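Local coordinates for protein putative oxidoreductase yhhX (Escherichia coli K-12, PDB 3F4L) that probably works as an NADP-dependent oxidoreductase of the Gfo/Idh/MocA family, possibly acting as a scyllo-inositol dehydrogenase, at residues Tyr306-Thr310 against His311-Asn315; Val71-His74 against Ala75-Phe79; Thr133-Lys136 against Ala137-Gly141; Gln123-Arg126 against Phe127-Cys130; Tyr279-Asp282 against Glu283-Val287. All coordinates share one frame; numbering follows the deposited sequence.

Interaction 1 of 5, residues Tyr306-Thr310 against His311-Asn315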
# COMPACT_ATOMS: atom_id res chain seq x y z
N TYR A 306 -12.26 13.76 32.59
CA TYR A 306 -12.20 14.51 33.83
C TYR A 306 -12.32 16.01 33.52
O TYR A 306 -13.18 16.70 34.05
CB TYR A 306 -10.88 14.26 34.55
CG TYR A 306 -10.83 14.88 35.92
CD1 TYR A 306 -11.48 14.27 36.99
CD2 TYR A 306 -10.20 16.10 36.14
CE1 TYR A 306 -11.51 14.87 38.25
CE2 TYR A 306 -10.22 16.71 37.39
CZ TYR A 306 -10.88 16.08 38.44
OH TYR A 306 -10.92 16.67 39.69
N GLN A 307 -11.44 16.50 32.65
CA GLN A 307 -11.43 17.91 32.28
C GLN A 307 -12.75 18.32 31.65
O GLN A 307 -13.32 19.35 32.00
CB GLN A 307 -10.28 18.21 31.31
CG GLN A 307 -8.90 17.97 31.90
CD GLN A 307 -7.80 18.58 31.05
OE1 GLN A 307 -6.61 18.44 31.34
NE2 GLN A 307 -8.20 19.29 29.99
N THR A 308 -13.23 17.51 30.71
CA THR A 308 -14.50 17.81 30.06
C THR A 308 -15.63 17.96 31.06
O THR A 308 -16.36 18.95 31.05
CB THR A 308 -14.88 16.72 29.06
OG1 THR A 308 -14.05 16.84 27.89
CG2 THR A 308 -16.36 16.85 28.66
N ILE A 309 -15.79 16.97 31.93
CA ILE A 309 -16.85 16.97 32.94
C ILE A 309 -16.68 18.02 34.04
O ILE A 309 -17.64 18.67 34.44
CB ILE A 309 -16.97 15.58 33.60
CG1 ILE A 309 -17.49 14.56 32.58
CG2 ILE A 309 -17.89 15.65 34.81
CD1 ILE A 309 -17.54 13.15 33.12
N THR A 310 -15.46 18.19 34.52
CA THR A 310 -15.20 19.13 35.59
C THR A 310 -15.02 20.58 35.15
O THR A 310 -15.56 21.50 35.78
CB THR A 310 -13.95 18.72 36.38
OG1 THR A 310 -14.07 17.34 36.75
CG2 THR A 310 -13.80 19.58 37.63
N HIS A 311 -14.29 20.80 34.07
CA HIS A 311 -14.03 22.16 33.61
C HIS A 311 -14.63 22.54 32.27
O HIS A 311 -14.32 23.59 31.72
CB HIS A 311 -12.52 22.40 33.60
CG HIS A 311 -11.88 22.20 34.94
ND1 HIS A 311 -12.21 22.97 36.04
CD2 HIS A 311 -10.96 21.30 35.37
CE1 HIS A 311 -11.52 22.55 37.09
NE2 HIS A 311 -10.75 21.54 36.71
N GLY A 312 -15.50 21.68 31.73
CA GLY A 312 -16.13 22.00 30.47
C GLY A 312 -15.19 22.01 29.27
O GLY A 312 -15.49 22.64 28.26
N ALA A 313 -14.06 21.33 29.39
CA ALA A 313 -13.11 21.27 28.29
C ALA A 313 -13.73 20.48 27.15
O ALA A 313 -14.55 19.59 27.37
CB ALA A 313 -11.82 20.59 28.74
N PRO A 314 -13.37 20.80 25.90
CA PRO A 314 -13.94 20.05 24.77
C PRO A 314 -13.61 18.57 24.90
O PRO A 314 -12.55 18.21 25.42
CB PRO A 314 -13.28 20.70 23.55
CG PRO A 314 -12.04 21.35 24.11
CD PRO A 314 -12.51 21.89 25.42
N ASN A 315 -14.51 17.71 24.43
CA ASN A 315 -14.30 16.27 24.50
C ASN A 315 -13.11 15.89 23.61
O ASN A 315 -12.89 16.52 22.58
CB ASN A 315 -15.56 15.54 24.04
CG ASN A 315 -15.52 14.05 24.30
OD1 ASN A 315 -15.35 13.62 25.45
ND2 ASN A 315 -15.66 13.26 23.25
O HOH W 1 -13.14 14.14 26.85
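Gln307 and Thr308 in the last turn of helix 300-311 bond to His311, Gly312 and Ala313, where the chain leaves the helix. Three backbone bonds make up the turn. His311 N donates to Gln307 O at 2.7 Å. Gly312 N reaches Thr308 O at 2.9 Å, but the bent angle makes this bond weak. Ala313 N also points to Gln307 O, a long, weak bond at 3.4 Å.

The hydroxyls add side-chain bonds. Thr308 OG1 is anti to its carbonyl carbon (chi1 -74°) and donates to Ala313 O at 2.8 Å, well above that carbonyl plane. A water donates both to Thr308 OG1 and to Asn315 OD1, at 2.7 Å from the latter. Asn315 ND2 bonds to Val317 O further along the same loop and to Thr120 OG1 of strand 119-121, so it joins the loop to the end strand of the parallel sheet. Thr310 OG1 donates to Tyr306 O and lies over the Tyr306 ring. With a valine in place of Thr308, Ala313 O and the bridging water would probably both lose their hydroxyl partner, and the loop would be held less firmly.

Apolar contacts are few. Thr310 CG2 sits over one face of the His311 ring, 3.8 Å from its centroid, a CH-pi contact. Gln307 CB packs on Ala313 CB, also 3.8 Å away.

The arrangement is typical of a helix C-terminus in which a glycine with positive phi, here Gly312, is the first residue past the helix.

Interaction 2 of 5, residues Val71-His74 against Ala75-Phe79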
# COMPACT_ATOMS: atom_id res chain seq x y z
N VAL A 71 -20.26 2.02 29.07
CA VAL A 71 -20.95 0.87 28.50
C VAL A 71 -19.98 -0.08 27.80
O VAL A 71 -19.41 0.26 26.77
CB VAL A 71 -22.02 1.34 27.51
CG1 VAL A 71 -22.81 0.15 27.01
CG2 VAL A 71 -22.92 2.37 28.17
N CYS A 72 -19.82 -1.26 28.38
CA CYS A 72 -18.90 -2.28 27.86
C CYS A 72 -19.58 -3.61 27.63
O CYS A 72 -18.94 -4.65 27.70
CB CYS A 72 -17.76 -2.52 28.85
SG CYS A 72 -16.96 -1.04 29.42
N THR A 73 -20.89 -3.59 27.39
CA THR A 73 -21.64 -4.82 27.15
C THR A 73 -21.51 -5.24 25.70
O THR A 73 -20.61 -4.79 24.98
CB THR A 73 -23.15 -4.63 27.46
OG1 THR A 73 -23.67 -3.53 26.70
CG2 THR A 73 -23.38 -4.39 28.95
N HIS A 74 -22.41 -6.11 25.27
CA HIS A 74 -22.43 -6.60 23.90
C HIS A 74 -22.80 -5.44 22.98
O HIS A 74 -23.69 -4.64 23.29
CB HIS A 74 -23.46 -7.72 23.77
CG HIS A 74 -23.47 -8.38 22.43
ND1 HIS A 74 -23.77 -7.70 21.27
CD2 HIS A 74 -23.22 -9.66 22.06
CE1 HIS A 74 -23.72 -8.53 20.24
NE2 HIS A 74 -23.39 -9.72 20.69
N ALA A 75 -22.12 -5.36 21.84
CA ALA A 75 -22.37 -4.30 20.87
C ALA A 75 -23.85 -3.98 20.66
O ALA A 75 -24.24 -2.81 20.64
CB ALA A 75 -21.73 -4.69 19.53
N ASP A 76 -24.67 -5.02 20.52
CA ASP A 76 -26.10 -4.84 20.28
C ASP A 76 -26.88 -4.10 21.36
O ASP A 76 -28.03 -3.72 21.13
CB ASP A 76 -26.77 -6.19 20.05
CG ASP A 76 -26.43 -6.78 18.70
OD1 ASP A 76 -26.58 -6.06 17.69
OD2 ASP A 76 -26.02 -7.96 18.66
N SER A 77 -26.28 -3.90 22.52
CA SER A 77 -26.99 -3.21 23.59
C SER A 77 -26.41 -1.84 23.90
O SER A 77 -26.90 -1.14 24.78
CB SER A 77 -27.03 -4.09 24.85
OG SER A 77 -25.73 -4.35 25.35
N HIS A 78 -25.38 -1.45 23.15
CA HIS A 78 -24.75 -0.15 23.37
C HIS A 78 -25.70 1.03 23.23
O HIS A 78 -25.73 1.91 24.08
CB HIS A 78 -23.56 0.04 22.43
CG HIS A 78 -22.36 -0.79 22.78
ND1 HIS A 78 -21.15 -0.67 22.13
CD2 HIS A 78 -22.20 -1.76 23.71
CE1 HIS A 78 -20.30 -1.53 22.65
NE2 HIS A 78 -20.90 -2.21 23.60
N PHE A 79 -26.48 1.06 22.15
CA PHE A 79 -27.39 2.18 21.97
C PHE A 79 -28.39 2.28 23.11
O PHE A 79 -28.60 3.35 23.69
CB PHE A 79 -28.17 2.04 20.66
CG PHE A 79 -29.23 3.10 20.49
CD1 PHE A 79 -28.87 4.41 20.19
CD2 PHE A 79 -30.57 2.80 20.70
CE1 PHE A 79 -29.84 5.40 20.10
CE2 PHE A 79 -31.55 3.79 20.61
CZ PHE A 79 -31.18 5.09 20.31
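Thr73 and His74 meet Ser77 and His78 in the loop between strand 66-71 and helix 78-87. This is a beta-to-alpha connection of the Rossmann-type domain.

The His74 side chain turns toward the following residues. Its CG is anti to the backbone N (chi1 -175°), and the ring is placed so that ND1 accepts Asp76 N at 2.9 Å. The donor lies in the ring plane, only 4° out of it.

The His78 side chain slides past those of Val71 and Thr73, running in the opposite direction. NE2 donates to Thr73 O at 2.9 Å and approaches from above the carbonyl plane. ND1 bonds to Pro97 O, so both ring nitrogens are held and the ring is unlikely to turn. Ala75 CA sits over one face of the ring and Val71 O over the opposite face, offset toward the rim. Val71 CG1 touches His78 CD2 at 3.9 Å.

Thr73 and Ser77 both hold the hydroxyl between backbone N and carbonyl carbon (chi1 55° and 62°), which brings OG1 and OG together. Either could donate. Ser77 OG also lies 2.9 Å from His74 O. The backbone closes the turn more plainly, with Ser77 N donating to His74 O at 2.8 Å. Thr73 OG1 and Ser77 OG are 2.6 Å apart.

Interaction 3 of 5, residues Thr133-Lys136 against Ala137-Gly141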
# COMPACT_ATOMS: atom_id res chain seq x y z
N THR A 133 3.94 8.85 18.13
CA THR A 133 5.24 9.18 17.57
C THR A 133 5.04 9.68 16.13
O THR A 133 5.65 10.65 15.72
CB THR A 133 6.20 7.96 17.55
OG1 THR A 133 6.27 7.36 18.86
CG2 THR A 133 7.61 8.40 17.16
N ALA A 134 4.18 9.01 15.37
CA ALA A 134 3.92 9.42 14.00
C ALA A 134 3.28 10.82 14.00
O ALA A 134 3.61 11.67 13.16
CB ALA A 134 3.01 8.42 13.32
N LYS A 135 2.37 11.05 14.95
CA LYS A 135 1.69 12.34 15.08
C LYS A 135 2.74 13.42 15.36
O LYS A 135 2.72 14.50 14.75
CB LYS A 135 0.66 12.28 16.22
CG LYS A 135 -0.19 13.54 16.42
CD LYS A 135 -1.34 13.31 17.41
CE LYS A 135 -2.10 14.60 17.77
NZ LYS A 135 -1.18 15.60 18.40
N LYS A 136 3.67 13.14 16.27
CA LYS A 136 4.70 14.11 16.60
C LYS A 136 5.52 14.41 15.34
O LYS A 136 5.79 15.58 15.04
CB LYS A 136 5.60 13.57 17.71
CG LYS A 136 6.72 14.53 18.14
CD LYS A 136 7.56 13.91 19.24
CE LYS A 136 8.85 14.70 19.48
NZ LYS A 136 9.79 14.60 18.31
N ALA A 137 5.90 13.36 14.61
CA ALA A 137 6.67 13.54 13.39
C ALA A 137 5.88 14.41 12.41
O ALA A 137 6.41 15.38 11.86
CB ALA A 137 6.98 12.19 12.75
N ILE A 138 4.61 14.07 12.19
CA ILE A 138 3.79 14.86 11.27
C ILE A 138 3.71 16.33 11.73
O ILE A 138 3.92 17.24 10.92
CB ILE A 138 2.36 14.27 11.16
CG1 ILE A 138 2.41 12.95 10.39
CG2 ILE A 138 1.43 15.25 10.44
CD1 ILE A 138 1.10 12.18 10.39
N GLU A 139 3.45 16.54 13.01
CA GLU A 139 3.33 17.89 13.54
C GLU A 139 4.66 18.64 13.70
O GLU A 139 4.65 19.82 14.00
CB GLU A 139 2.59 17.87 14.89
CG GLU A 139 1.21 17.20 14.84
CD GLU A 139 0.44 17.31 16.15
OE1 GLU A 139 1.08 17.41 17.22
OE2 GLU A 139 -0.80 17.28 16.12
N SER A 140 5.79 17.97 13.48
CA SER A 140 7.09 18.64 13.62
C SER A 140 7.39 19.61 12.48
O SER A 140 8.14 20.57 12.65
CB SER A 140 8.23 17.62 13.71
OG SER A 140 8.49 17.05 12.44
N GLY A 141 6.80 19.36 11.31
CA GLY A 141 7.05 20.20 10.16
C GLY A 141 8.28 19.78 9.37
O GLY A 141 8.54 20.28 8.27
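Lys135 and Glu139 reach one another by different first torsions. The lysine has CG anti to its backbone N (chi1 -177°), and its chain runs extended until a bend at chi4 turns NZ toward the glutamate. Glu139 has CG anti to the carbonyl carbon (chi1 -56°) and leans back along the helix toward Lys135. The two chains cross obliquely and end in a salt bridge. Lys135 NZ donates to Glu139 OE2 at 2.9 Å and meets it from above the carboxylate plane. Glu139 OE1 is close too, 3.1 Å from Lys135 NZ. Glu139 CG lies against Lys135 O, so the aliphatic part of the glutamate hugs the helix backbone.

The backbone carries the regular i to i+4 bonds. Ala137 N donates to Thr133 O at 2.9 Å. Ile138 N donates to Ala134 O at 2.8 Å. Glu139 N bonds to Lys135 O, also at 2.8 Å.

The last turn is held by Ser140. Its OG donates to Ala137 O at 2.7 Å, an oxygen that Ser140 N also uses. Ser140 OG bonds to Lys142 N as well, which links the turn to the chain beyond it. Gly141 follows with positive phi. At its backbone angles a CB would press on the preceding carbonyl O, so glycine fits here.

The Thr133 and Ala137 side faces Phe245 of strand 243-247 and Met291 of strand 286-291. Lys135 and Ile138 instead touch Leu186 of helix 171-187. Helix 129-140 thus packs between the C-terminal domain's sheet and a neighbouring helix.

Interaction 4 of 5, residues Gln123-Arg126 against Phe127-Cys130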
# COMPACT_ATOMS: atom_id res chain seq x y z
N GLN A 123 -11.92 5.80 22.26
CA GLN A 123 -10.87 5.66 21.24
C GLN A 123 -9.51 5.74 21.91
O GLN A 123 -8.76 6.68 21.71
CB GLN A 123 -11.01 6.76 20.18
CG GLN A 123 -12.35 6.75 19.44
CD GLN A 123 -12.58 5.46 18.66
OE1 GLN A 123 -11.69 4.63 18.53
NE2 GLN A 123 -13.79 5.30 18.13
N ASN A 124 -9.20 4.72 22.70
CA ASN A 124 -7.95 4.67 23.44
C ASN A 124 -6.70 4.60 22.55
O ASN A 124 -5.62 4.99 22.98
CB ASN A 124 -7.96 3.50 24.43
CG ASN A 124 -8.15 2.14 23.75
OD1 ASN A 124 -9.07 1.95 22.96
ND2 ASN A 124 -7.28 1.19 24.07
N ARG A 125 -6.84 4.11 21.32
CA ARG A 125 -5.66 4.00 20.47
C ARG A 125 -5.15 5.35 19.97
O ARG A 125 -4.17 5.43 19.21
CB ARG A 125 -5.93 3.03 19.30
CG ARG A 125 -6.38 1.64 19.79
CD ARG A 125 -5.95 0.49 18.86
NE ARG A 125 -4.53 0.19 19.04
CZ ARG A 125 -4.06 -0.94 19.54
NH1 ARG A 125 -4.87 -1.92 19.92
NH2 ARG A 125 -2.75 -1.08 19.71
N ARG A 126 -5.80 6.42 20.42
CA ARG A 126 -5.35 7.75 20.07
C ARG A 126 -4.16 8.01 20.97
O ARG A 126 -3.43 8.98 20.81
CB ARG A 126 -6.44 8.78 20.33
CG ARG A 126 -7.52 8.74 19.27
CD ARG A 126 -8.43 9.96 19.35
NE ARG A 126 -9.44 9.92 18.29
CZ ARG A 126 -10.16 10.97 17.92
NH1 ARG A 126 -9.98 12.13 18.52
NH2 ARG A 126 -11.04 10.86 16.93
N PHE A 127 -3.97 7.12 21.94
CA PHE A 127 -2.86 7.25 22.86
C PHE A 127 -1.89 6.08 22.76
O PHE A 127 -1.22 5.75 23.73
CB PHE A 127 -3.39 7.43 24.29
CG PHE A 127 -4.28 8.63 24.45
CD1 PHE A 127 -3.77 9.91 24.26
CD2 PHE A 127 -5.63 8.48 24.72
CE1 PHE A 127 -4.59 11.03 24.32
CE2 PHE A 127 -6.47 9.60 24.78
CZ PHE A 127 -5.95 10.88 24.58
N ASP A 128 -1.85 5.44 21.59
CA ASP A 128 -0.90 4.35 21.34
C ASP A 128 0.43 5.05 21.08
O ASP A 128 0.48 6.07 20.39
CB ASP A 128 -1.29 3.56 20.08
CG ASP A 128 -2.05 2.29 20.41
OD1 ASP A 128 -2.05 1.86 21.59
OD2 ASP A 128 -2.64 1.70 19.47
N SER A 129 1.52 4.51 21.64
CA SER A 129 2.83 5.12 21.47
C SER A 129 3.28 5.24 20.02
O SER A 129 3.86 6.24 19.63
CB SER A 129 3.90 4.35 22.26
OG SER A 129 3.97 3.02 21.83
N CYS A 130 3.02 4.20 19.22
CA CYS A 130 3.38 4.21 17.81
C CYS A 130 2.70 5.38 17.09
O CYS A 130 3.34 6.17 16.39
CB CYS A 130 2.98 2.87 17.16
SG CYS A 130 1.36 2.23 17.69
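Asn124 and Arg125 offer their carbonyls to Phe127 and Asp128 in a short 3-10 turn: Asp128 N makes a weak bond to Arg125 O at 3.3 Å, and Phe127 N lies 2.9 Å from Asn124 O, its position less certain. The turn lies between strand 119-121, the last of the Rossmann-type sheet, and helix 129-140. It is buried near the centre of the chain.

The salt bridge of Arg125 and Asp128 carries the contact. Arg125 bends at chi2 and chi3 (chi3 77°), which brings the NE and NH2 edge of the guanidinium round to Asp128 OD2. That oxygen lies near the guanidinium plane. The carboxylate itself is turned 64° from that plane. Asp128 is at the N-cap position of the helix, but its side chain makes no capping bond. Its other oxygen, OD1, bonds to Tyr298 OH and lies near the like-charged Asp251. A leucine in place of Arg125 would probably leave the Asp128 carboxylate without its positive mate in this buried setting.

Phe127 has CG anti to its carbonyl carbon (chi1 -59°), which sets one ring face over Arg126 CB. The ring also touches Arg300 and Val301 of helix 300-311. The Arg126 guanidinium reaches other partners, in salt bridges with Asp181 and Glu321.

Arg125 NE to Asp128 OD2 is modelled at 2.5 Å, short enough to read with caution; Arg125 NH2 adds a weak bond to Asp128 OD2 at 2.8 Å.

Interaction 5 of 5, residues Tyr279-Asp282 against Glu283-Val287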
# COMPACT_ATOMS: atom_id res chain seq x y z
N TYR A 279 15.00 13.50 6.64
CA TYR A 279 14.46 14.65 5.93
C TYR A 279 15.55 15.61 5.47
O TYR A 279 16.71 15.53 5.91
CB TYR A 279 13.47 15.40 6.82
CG TYR A 279 14.09 15.97 8.08
CD1 TYR A 279 14.31 15.16 9.19
CD2 TYR A 279 14.46 17.31 8.15
CE1 TYR A 279 14.88 15.67 10.35
CE2 TYR A 279 15.03 17.83 9.31
CZ TYR A 279 15.24 17.01 10.40
OH TYR A 279 15.79 17.51 11.55
N VAL A 280 15.17 16.52 4.59
CA VAL A 280 16.09 17.52 4.06
C VAL A 280 15.83 18.82 4.83
O VAL A 280 14.72 19.35 4.78
CB VAL A 280 15.82 17.75 2.55
CG1 VAL A 280 16.83 18.73 1.98
CG2 VAL A 280 15.88 16.41 1.80
N ASN A 281 16.83 19.34 5.54
CA ASN A 281 16.63 20.57 6.30
C ASN A 281 16.64 21.82 5.42
O ASN A 281 16.87 21.74 4.21
CB ASN A 281 17.65 20.70 7.45
CG ASN A 281 19.10 20.87 6.98
OD1 ASN A 281 20.03 20.72 7.78
ND2 ASN A 281 19.30 21.20 5.71
N ASP A 282 16.36 22.96 6.03
CA ASP A 282 16.31 24.24 5.32
C ASP A 282 17.60 24.52 4.55
O ASP A 282 17.58 25.24 3.55
CB ASP A 282 16.05 25.38 6.31
CG ASP A 282 15.01 25.02 7.35
OD1 ASP A 282 13.96 24.45 6.98
OD2 ASP A 282 15.24 25.31 8.55
N GLU A 283 18.71 23.96 5.02
CA GLU A 283 20.00 24.16 4.38
C GLU A 283 20.24 23.19 3.22
O GLU A 283 21.25 23.29 2.53
CB GLU A 283 21.13 23.99 5.41
CG GLU A 283 21.12 25.00 6.54
CD GLU A 283 19.84 24.97 7.35
OE1 GLU A 283 19.44 23.88 7.81
OE2 GLU A 283 19.24 26.05 7.55
N GLY A 284 19.31 22.25 3.02
CA GLY A 284 19.45 21.29 1.94
C GLY A 284 20.19 20.01 2.30
O GLY A 284 20.36 19.13 1.47
N VAL A 285 20.63 19.90 3.55
CA VAL A 285 21.35 18.72 4.01
C VAL A 285 20.38 17.64 4.48
O VAL A 285 19.35 17.94 5.08
CB VAL A 285 22.30 19.09 5.19
CG1 VAL A 285 22.97 17.83 5.73
CG2 VAL A 285 23.36 20.09 4.73
N THR A 286 20.71 16.38 4.21
CA THR A 286 19.85 15.29 4.66
C THR A 286 20.16 14.98 6.12
O THR A 286 21.32 14.75 6.48
CB THR A 286 20.03 14.02 3.79
OG1 THR A 286 19.39 14.21 2.52
CG2 THR A 286 19.41 12.80 4.47
N VAL A 287 19.13 15.00 6.95
CA VAL A 287 19.28 14.73 8.37
C VAL A 287 18.57 13.43 8.78
O VAL A 287 17.45 13.14 8.34
CB VAL A 287 18.72 15.90 9.22
CG1 VAL A 287 18.69 15.53 10.69
CG2 VAL A 287 19.56 17.13 9.01
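Tyr279 and Val287 pair across a beta hairpin made by strands 275-280 and 286-291, at the edge, within this chain, of the large mixed sheet of the C-terminal domain. The hairpin turns through a type I turn from Asn281 to Gly284, followed by a G1 beta bulge at Gly284 and Val285.

The strand end is the tight part. Tyr279 and Val287 form an antiparallel hydrogen-bonded pair. Val287 N donates to Tyr279 O at 2.7 Å. Tyr279 N returns a bond to Val287 O at 3.0 Å. Tyr279 places CG between backbone N and carbonyl carbon (chi1 62°), which lays the ring beside the valine. Val287 CB sits over one ring face, 4.1 Å from the centroid, a CH-pi contact. Val287 CG1 packs alongside Tyr279 OH at 3.6 Å. Val280 and Thr286 form the next, non-hydrogen-bonded pair and point to the other side of the sheet. There Val280 packs on Tyr156 of the second subunit and Thr286 on Lys230 of that subunit.

The turn is the looser, solvent-facing part. Asp282 and Glu283 are exposed, and their carboxylates come close: Asp282 OD2 is 4.2 Å from Glu283 OE2. Two like charges this near would be expected to repel, softened by solvent. The Asn281 side chain runs beside Val285. Gly284 has positive phi, where a CB would jam against the preceding carbonyl O.

Two backbone bonds close the turn: Gly284 N donates to Asn281 O at 2.8 Å, and Asn281 N donates to Val285 O at 2.9 Å.

How the interactions relate
The five contacts lie in series along the chain, and none touches another across space. Interactions 3 and 4 adjoin in sequence and share helix 129-140, with centres about 14 Å apart. Interaction 4 opens that helix and interaction 3 closes it. Interaction 5 lies beyond, its centre about 17 Å from that of interaction 3. Strand 286-291, which interaction 5 begins, supplies Met291 to the face of helix 129-140. Interaction 2 belongs to the Rossmann-type, probably nucleotide-binding domain. It is about 51 Å from interaction 5, centre to centre, on the opposite side of the chain's centre. Helix 300-311 brings interaction 1 within about 7 Å of interaction 4 at the nearest atoms.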